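Local coordinates for amino acid ABC transporter, periplasmic amino acid-binding protein, putative (Streptococcus pneumoniae, PDB 4I62), which binds L-arginine and probably delivers it to an amino acid ABC transporter for uptake into the cell, at residues 68-72 with 105-109. Residues are numbered along the deposited sequence; the frame is centred on the assembly and turned at random.
Sequences DIELA and AISGV. With ARG (arginine), chain B.
Residues 68-72 form one turn near the start of helix 67-79, where A72 N donates a hydrogen bond to D68 O (2.9 Å); A105 belongs to strand 104-105, and the chain runs on through the loop before helix 113-116. The backbones approach closest at D68 and I106, CA to CA 6.1 Å. D68 (chi1 m) points at the loop, and G108 N donates a hydrogen bond to D68 OD2 (2.9 Å), so the carboxylate holds the bend that G108 makes with positive phi (61/39), a conformation well suited to glycine. A water weakly links D68 O (2.9 Å) and I106 O (3.4 Å). I106 (mt) packs on the helix, CG2 lying 3.6 Å from D68 CG and 4.0 Å from L71 CD2, CD1 3.8 Å from A72 CB. S107 and G108 present carbonyls to the ligand: S107 O accepts hydrogen bonds from arginine NE (2.9 Å) and NH1 (3.2 Å), G108 O from arginine N (2.8 Å). S107 OG accepts another from NH1 (3.1 Å) and is also hydrogen-bonded to N46 N. Such a loop, held from behind by a helix, forms part of the ligand pocket of a type II periplasmic binding protein.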
# COMPACT_ATOMS: atom_id res chain seq x y z
N ASP A 68 -9.05 -0.69 1.63
CA ASP A 68 -8.69 0.18 2.74
C ASP A 68 -9.75 1.27 2.92
O ASP A 68 -9.93 1.78 4.03
CB ASP A 68 -7.34 0.88 2.48
CG ASP A 68 -6.12 0.06 2.89
OD1 ASP A 68 -6.26 -0.97 3.56
OD2 ASP A 68 -4.98 0.52 2.56
N ILE A 69 -10.43 1.67 1.84
CA ILE A 69 -11.52 2.64 1.96
C ILE A 69 -12.67 1.98 2.73
O ILE A 69 -13.30 2.61 3.60
CB ILE A 69 -12.00 3.15 0.58
CG1 ILE A 69 -11.00 4.10 -0.06
CG2 ILE A 69 -13.34 3.87 0.71
CD1 ILE A 69 -9.63 3.59 -0.35
N GLU A 70 -12.97 0.71 2.43
CA GLU A 70 -14.02 0.01 3.17
C GLU A 70 -13.64 -0.18 4.65
O GLU A 70 -14.51 -0.04 5.52
CB GLU A 70 -14.33 -1.32 2.47
CG GLU A 70 -14.85 -1.12 1.05
CD GLU A 70 -16.09 -0.25 1.01
OE1 GLU A 70 -17.03 -0.56 1.76
OE2 GLU A 70 -16.14 0.73 0.25
N LEU A 71 -12.38 -0.47 4.94
CA LEU A 71 -11.90 -0.52 6.31
C LEU A 71 -12.08 0.83 6.99
O LEU A 71 -12.57 0.92 8.12
CB LEU A 71 -10.45 -0.95 6.34
CG LEU A 71 -9.73 -0.98 7.69
CD1 LEU A 71 -10.46 -1.83 8.73
CD2 LEU A 71 -8.29 -1.44 7.56
N ALA A 72 -11.70 1.91 6.30
CA ALA A 72 -11.86 3.26 6.84
C ALA A 72 -13.32 3.58 7.17
O ALA A 72 -13.62 4.17 8.18
CB ALA A 72 -11.29 4.29 5.86
N ALA A 105 -3.39 6.77 9.04
CA ALA A 105 -2.94 6.38 7.71
C ALA A 105 -3.47 4.98 7.47
O ALA A 105 -3.11 4.05 8.20
CB ALA A 105 -1.42 6.38 7.61
N ILE A 106 -4.31 4.85 6.45
CA ILE A 106 -4.81 3.54 6.01
C ILE A 106 -4.47 3.49 4.52
O ILE A 106 -5.22 4.02 3.69
CB ILE A 106 -6.32 3.32 6.26
CG1 ILE A 106 -6.69 3.69 7.71
CG2 ILE A 106 -6.65 1.86 5.97
CD1 ILE A 106 -8.19 3.53 8.01
N SER A 107 -3.31 2.91 4.20
CA SER A 107 -2.75 3.13 2.88
C SER A 107 -1.78 2.00 2.53
O SER A 107 -0.71 2.26 1.93
CB SER A 107 -2.06 4.50 2.81
OG SER A 107 -1.77 4.92 1.48
N GLY A 108 -2.12 0.78 2.91
CA GLY A 108 -1.22 -0.34 2.68
C GLY A 108 0.12 -0.16 3.39
O GLY A 108 1.16 -0.54 2.86
N VAL A 109 0.07 0.39 4.60
CA VAL A 109 1.29 0.75 5.34
C VAL A 109 1.89 -0.44 6.08
O VAL A 109 1.22 -1.04 6.96
CB VAL A 109 1.01 1.88 6.36
CG1 VAL A 109 2.27 2.24 7.13
CG2 VAL A 109 0.44 3.09 5.69
N ARG B . 3.73 -1.36 2.07
CA ARG B . 4.71 -0.33 1.61
C ARG B . 5.11 0.61 2.74
O ARG B . 4.38 0.69 3.75
CB ARG B . 4.18 0.40 0.39
CG ARG B . 2.82 1.05 0.61
CD ARG B . 2.46 2.01 -0.51
NE ARG B . 1.05 2.36 -0.42
CZ ARG B . 0.43 3.20 -1.23
NH1 ARG B . -0.86 3.45 -1.04
NH2 ARG B . 1.10 3.80 -2.21
OXT ARG B . 6.16 1.30 2.56
O HOH W 1 -8.62 4.28 3.51